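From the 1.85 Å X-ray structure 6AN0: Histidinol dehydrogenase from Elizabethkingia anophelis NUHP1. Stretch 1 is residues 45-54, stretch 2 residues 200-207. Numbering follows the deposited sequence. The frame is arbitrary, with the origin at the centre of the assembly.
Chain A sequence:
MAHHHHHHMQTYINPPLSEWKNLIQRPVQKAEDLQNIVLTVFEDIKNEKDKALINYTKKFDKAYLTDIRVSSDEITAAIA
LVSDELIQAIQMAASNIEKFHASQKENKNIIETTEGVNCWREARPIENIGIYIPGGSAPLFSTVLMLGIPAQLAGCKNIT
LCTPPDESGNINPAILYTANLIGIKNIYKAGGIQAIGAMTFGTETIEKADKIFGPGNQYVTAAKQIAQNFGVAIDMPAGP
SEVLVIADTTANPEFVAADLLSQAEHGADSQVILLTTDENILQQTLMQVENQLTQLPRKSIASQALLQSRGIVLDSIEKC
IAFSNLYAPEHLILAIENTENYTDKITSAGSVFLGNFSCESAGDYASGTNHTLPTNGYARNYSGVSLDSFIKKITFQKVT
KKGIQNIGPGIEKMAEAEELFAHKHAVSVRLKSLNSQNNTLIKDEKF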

ATOM      1  N   ILE A  45       4.044 -24.808  -9.951  1.00 23.83           N
ATOM      2  CA  ILE A  45       4.652 -23.747 -10.759  1.00 25.89           C
ATOM      3  C   ILE A  45       6.140 -23.640 -10.452  1.00 28.02           C
ATOM      4  O   ILE A  45       6.967 -23.463 -11.351  1.00 25.99           O
ATOM      5  CB  ILE A  45       3.941 -22.395 -10.522  1.00 24.56           C
ATOM      6  CG1 ILE A  45       2.533 -22.385 -11.126  1.00 22.23           C
ATOM      7  CG2 ILE A  45       4.794 -21.207 -11.059  1.00 25.59           C
ATOM      8  CD1 ILE A  45       2.491 -22.390 -12.662  1.00 26.45           C
ATOM      9  N   LYS A  46       6.501 -23.735  -9.170  1.00 28.35           N
ATOM     10  CA  LYS A  46       7.910 -23.687  -8.778  1.00 33.72           C
ATOM     11  C   LYS A  46       8.703 -24.848  -9.368  1.00 33.66           C
ATOM     12  O   LYS A  46       9.845 -24.666  -9.811  1.00 32.49           O
ATOM     13  CB  LYS A  46       8.022 -23.705  -7.255  1.00 37.15           C
ATOM     14  CG  LYS A  46       9.033 -22.748  -6.676  1.00 53.68           C
ATOM     15  CD  LYS A  46       8.904 -22.734  -5.159  1.00 57.99           C
ATOM     16  CE  LYS A  46       7.444 -22.563  -4.746  1.00 57.02           C
ATOM     17  NZ  LYS A  46       7.209 -22.835  -3.298  1.00 60.84           N
ATOM     18  N   ASN A  47       8.131 -26.053  -9.367  1.00 27.93           N
ATOM     19  CA  ASN A  47       8.896 -27.217  -9.798  1.00 37.18           C
ATOM     20  C   ASN A  47       8.836 -27.445 -11.304  1.00 38.73           C
ATOM     21  O   ASN A  47       9.837 -27.847 -11.902  1.00 36.46           O
ATOM     22  CB  ASN A  47       8.417 -28.487  -9.076  1.00 34.25           C
ATOM     23  CG  ASN A  47       8.699 -28.457  -7.582  1.00 41.85           C
ATOM     24  OD1 ASN A  47       9.658 -27.832  -7.125  1.00 48.75           O
ATOM     25  ND2 ASN A  47       7.855 -29.133  -6.812  1.00 37.49           N
ATOM     26  N   GLU A  48       7.685 -27.214 -11.937  1.00 27.98           N
ATOM     27  CA  GLU A  48       7.503 -27.582 -13.333  1.00 33.88           C
ATOM     28  C   GLU A  48       7.373 -26.388 -14.268  1.00 30.07           C
ATOM     29  O   GLU A  48       7.361 -26.588 -15.486  1.00 32.44           O
ATOM     30  CB  GLU A  48       6.260 -28.478 -13.496  1.00 34.85           C
ATOM     31  CG  GLU A  48       6.282 -29.778 -12.692  1.00 40.30           C
ATOM     32  CD  GLU A  48       7.346 -30.763 -13.155  1.00 53.57           C
ATOM     33  OE1 GLU A  48       7.893 -30.600 -14.270  1.00 45.02           O
ATOM     34  OE2 GLU A  48       7.632 -31.712 -12.393  1.00 57.16           O
ATOM     35  N   LYS A  49       7.260 -25.165 -13.733  1.00 26.96           N
ATOM     36  CA  LYS A  49       7.290 -23.928 -14.513  1.00 27.31           C
ATOM     37  C   LYS A  49       6.346 -23.956 -15.714  1.00 32.00           C
ATOM     38  O   LYS A  49       5.139 -24.161 -15.535  1.00 25.72           O
ATOM     39  CB  LYS A  49       8.728 -23.621 -14.928  1.00 29.77           C
ATOM     40  CG  LYS A  49       9.664 -23.526 -13.718  1.00 35.06           C
ATOM     41  CD  LYS A  49      11.117 -23.412 -14.118  1.00 40.27           C
ATOM     42  CE  LYS A  49      12.028 -23.607 -12.912  1.00 54.24           C
ATOM     43  NZ  LYS A  49      11.699 -22.667 -11.801  1.00 50.05           N
ATOM     44  N   ASP A  50       6.866 -23.719 -16.930  1.00 26.04           N
ATOM     45  CA  ASP A  50       5.995 -23.653 -18.108  1.00 25.09           C
ATOM     46  C   ASP A  50       5.170 -24.922 -18.277  1.00 27.58           C
ATOM     47  O   ASP A  50       4.048 -24.873 -18.795  1.00 28.58           O
ATOM     48  CB  ASP A  50       6.819 -23.436 -19.382  1.00 31.00           C
ATOM     49  CG  ASP A  50       7.121 -21.970 -19.660  1.00 30.08           C
ATOM     50  OD1 ASP A  50       6.709 -21.091 -18.868  1.00 31.81           O
ATOM     51  OD2 ASP A  50       7.776 -21.700 -20.693  1.00 34.44           O
ATOM     52  N   LYS A  51       5.714 -26.071 -17.882  1.00 27.64           N
ATOM     53  CA  LYS A  51       4.954 -27.307 -18.053  1.00 31.01           C
ATOM     54  C   LYS A  51       3.726 -27.308 -17.158  1.00 34.56           C
ATOM     55  O   LYS A  51       2.652 -27.762 -17.570  1.00 32.70           O
ATOM     56  CB  LYS A  51       5.833 -28.522 -17.773  1.00 33.10           C
ATOM     57  CG  LYS A  51       6.812 -28.839 -18.890  1.00 32.21           C
ATOM     58  CD  LYS A  51       7.581 -30.122 -18.615  1.00 43.58           C
ATOM     59  CE  LYS A  51       8.435 -29.993 -17.371  1.00 53.51           C
ATOM     60  NZ  LYS A  51       9.354 -31.157 -17.204  1.00 69.86           N
ATOM     61  N   ALA A  52       3.864 -26.780 -15.937  1.00 29.78           N
ATOM     62  CA  ALA A  52       2.711 -26.627 -15.055  1.00 30.20           C
ATOM     63  C   ALA A  52       1.683 -25.663 -15.640  1.00 31.13           C
ATOM     64  O   ALA A  52       0.477 -25.943 -15.608  1.00 26.02           O
ATOM     65  CB  ALA A  52       3.166 -26.151 -13.673  1.00 31.71           C
ATOM     66  N   LEU A  53       2.137 -24.513 -16.165  1.00 26.08           N
ATOM     67  CA  LEU A  53       1.217 -23.578 -16.807  1.00 26.10           C
ATOM     68  C   LEU A  53       0.406 -24.264 -17.899  1.00 25.20           C
ATOM     69  O   LEU A  53      -0.823 -24.126 -17.964  1.00 30.79           O
ATOM     70  CB  LEU A  53       1.980 -22.388 -17.396  1.00 29.90           C
ATOM     71  CG  LEU A  53       2.092 -21.124 -16.569  1.00 37.87           C
ATOM     72  CD1 LEU A  53       2.906 -20.112 -17.347  1.00 32.06           C
ATOM     73  CD2 LEU A  53       0.707 -20.569 -16.203  1.00 34.27           C
ATOM     74  N   ILE A  54       1.078 -25.024 -18.761  1.00 24.05           N
ATOM     75  CA  ILE A  54       0.369 -25.699 -19.838  1.00 26.58           C
ATOM     76  C   ILE A  54      -0.564 -26.766 -19.276  1.00 32.61           C
ATOM     77  O   ILE A  54      -1.707 -26.895 -19.724  1.00 27.38           O
ATOM     78  CB  ILE A  54       1.377 -26.263 -20.859  1.00 35.12           C
ATOM     79  CG1 ILE A  54       1.988 -25.096 -21.649  1.00 37.34           C
ATOM     80  CG2 ILE A  54       0.713 -27.276 -21.798  1.00 39.07           C
ATOM     81  CD1 ILE A  54       3.170 -25.448 -22.500  1.00 40.98           C
ATOM     82  N   THR A 200       4.258 -14.780  -9.712  1.00 20.86           N
ATOM     83  CA  THR A 200       4.886 -14.723  -8.396  1.00 20.88           C
ATOM     84  C   THR A 200       6.273 -15.351  -8.405  1.00 23.73           C
ATOM     85  O   THR A 200       7.213 -14.795  -7.829  1.00 24.71           O
ATOM     86  CB  THR A 200       3.981 -15.416  -7.375  1.00 27.28           C
ATOM     87  OG1 THR A 200       2.753 -14.688  -7.266  1.00 22.53           O
ATOM     88  CG2 THR A 200       4.658 -15.545  -5.998  1.00 28.49           C
ATOM     89  N   PHE A 201       6.432 -16.499  -9.057  1.00 20.99           N
ATOM     90  CA  PHE A 201       7.707 -17.204  -9.019  1.00 25.49           C
ATOM     91  C   PHE A 201       8.481 -17.114 -10.323  1.00 28.98           C
ATOM     92  O   PHE A 201       9.699 -17.324 -10.313  1.00 26.39           O
ATOM     93  CB  PHE A 201       7.494 -18.687  -8.657  1.00 27.82           C
ATOM     94  CG  PHE A 201       6.784 -18.881  -7.347  1.00 28.98           C
ATOM     95  CD1 PHE A 201       7.476 -18.779  -6.146  1.00 35.11           C
ATOM     96  CD2 PHE A 201       5.413 -19.121  -7.313  1.00 27.49           C
ATOM     97  CE1 PHE A 201       6.821 -18.932  -4.926  1.00 37.45           C
ATOM     98  CE2 PHE A 201       4.749 -19.270  -6.096  1.00 29.87           C
ATOM     99  CZ  PHE A 201       5.452 -19.176  -4.906  1.00 29.65           C
ATOM    100  N   GLY A 202       7.817 -16.789 -11.427  1.00 25.54           N
ATOM    101  CA  GLY A 202       8.465 -16.771 -12.727  1.00 23.10           C
ATOM    102  C   GLY A 202       8.533 -18.152 -13.346  1.00 28.58           C
ATOM    103  O   GLY A 202       8.605 -19.150 -12.628  1.00 26.34           O
ATOM    104  N   THR A 203       8.483 -18.229 -14.669  1.00 21.79           N
ATOM    105  CA  THR A 203       8.742 -19.462 -15.402  1.00 27.67           C
ATOM    106  C   THR A 203       9.734 -19.149 -16.512  1.00 32.01           C
ATOM    107  O   THR A 203      10.234 -18.024 -16.622  1.00 31.75           O
ATOM    108  CB  THR A 203       7.459 -20.068 -15.989  1.00 32.78           C
ATOM    109  OG1 THR A 203       6.957 -19.216 -17.028  1.00 29.88           O
ATOM    110  CG2 THR A 203       6.383 -20.241 -14.910  1.00 31.92           C
ATOM    111  N   GLU A 204      10.013 -20.151 -17.351  1.00 30.53           N
ATOM    112  CA  GLU A 204      10.875 -19.913 -18.501  1.00 28.91           C
ATOM    113  C   GLU A 204      10.319 -18.817 -19.401  1.00 34.50           C
ATOM    114  O   GLU A 204      11.087 -18.039 -19.973  1.00 36.05           O
ATOM    115  CB  GLU A 204      11.069 -21.201 -19.299  1.00 32.98           C
ATOM    116  CG  GLU A 204      11.701 -22.338 -18.519  1.00 37.91           C
ATOM    117  CD  GLU A 204      10.674 -23.329 -18.010  1.00 35.91           C
ATOM    118  OE1 GLU A 204       9.497 -22.938 -17.874  1.00 32.08           O
ATOM    119  OE2 GLU A 204      11.043 -24.497 -17.752  1.00 35.63           O
ATOM    120  N   THR A 205       8.996 -18.727 -19.530  1.00 29.24           N
ATOM    121  CA  THR A 205       8.379 -17.759 -20.432  1.00 31.48           C
ATOM    122  C   THR A 205       7.973 -16.460 -19.747  1.00 39.48           C
ATOM    123  O   THR A 205       7.994 -15.401 -20.387  1.00 34.79           O
ATOM    124  CB  THR A 205       7.153 -18.383 -21.111  1.00 31.88           C
ATOM    125  OG1 THR A 205       7.553 -19.582 -21.789  1.00 30.64           O
ATOM    126  CG2 THR A 205       6.530 -17.434 -22.126  1.00 32.32           C
ATOM    127  N   ILE A 206       7.629 -16.499 -18.465  1.00 35.26           N
ATOM    128  CA  ILE A 206       7.080 -15.341 -17.764  1.00 26.44           C
ATOM    129  C   ILE A 206       8.079 -14.923 -16.694  1.00 32.88           C
ATOM    130  O   ILE A 206       8.343 -15.678 -15.753  1.00 31.99           O
ATOM    131  CB  ILE A 206       5.704 -15.653 -17.163  1.00 24.32           C
ATOM    132  CG1 ILE A 206       4.744 -16.106 -18.279  1.00 26.75           C
ATOM    133  CG2 ILE A 206       5.152 -14.447 -16.382  1.00 23.35           C
ATOM    134  CD1 ILE A 206       3.369 -16.596 -17.801  1.00 26.48           C
ATOM    135  N   GLU A 207       8.650 -13.726 -16.840  1.00 26.48           N
ATOM    136  CA  GLU A 207       9.496 -13.176 -15.790  1.00 31.64           C
ATOM    137  C   GLU A 207       8.629 -12.765 -14.606  1.00 29.63           C
ATOM    138  O   GLU A 207       7.509 -12.279 -14.778  1.00 29.95           O
ATOM    139  CB  GLU A 207      10.289 -11.974 -16.297  1.00 32.80           C
TER
HETATM  140  O   HOH W   1       8.816 -21.232 -10.923  1.00 32.60           O
HETATM  141  O   HOH W   2       9.216 -26.403 -17.957  1.00 40.36           O

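Three residues dominate this contact: D50, F201 and T203. D50 opens a helix just after K49, which occupies the N-cap position with a positive phi. The CA-to-CB bond of D50 points sideways, yet its carboxylate reaches the loop of the second stretch and accepts from T203 and T205. T203 OG1 donates to D50 OD1 at 2.6 Å, and T205 OG1 donates to D50 OD2 at a very short 2.4 Å; a weak bond, T205 N to D50 OD1 at 3.4 Å, joins them. Aspartate suits this place because its short side chain presents two acceptors to two hydroxyls.

The backbone of D50 is answered in turn. At the first turn of a helix an amide lacks a partner within the helix, and D50 N donates to E204 OE1 at 2.9 Å. The same arrangement leaves D50 OD1 and E204 OE1, two acceptors of like charge, 3.5 Å apart. The other E204 oxygen, OE2, takes a hydrogen bond from a water that also donates to E48 O.

T203 works with both ends of its branched side chain. Its OG1, besides donating to D50, accepts from I206 N at 3.1 Å, which helps hold the turn closed alongside the T203 N to I206 O bond. Its methyl CG2 packs 3.8 Å from K49 C and 4.3 Å from I45 CG2. Threonine thus serves polar and apolar neighbours at once.

F201, at the end of the helix before the loop, faces I45 and K46. K46 CE lies over one ring face, 4.0 Å from the centroid, in a CH-pi contact that suits a methylene polarised by the adjacent ammonium, while I45 CG2 approaches F201 CD2 obliquely at 4.3 Å. Phenylalanine suits the place because its flat aromatic ring offers pi electrons to that CE and a broad apolar surface to I45. Beyond the polar cluster, L53 CD1 meets I206 CD1 at 3.6 Å, an apolar contact between two buried residues.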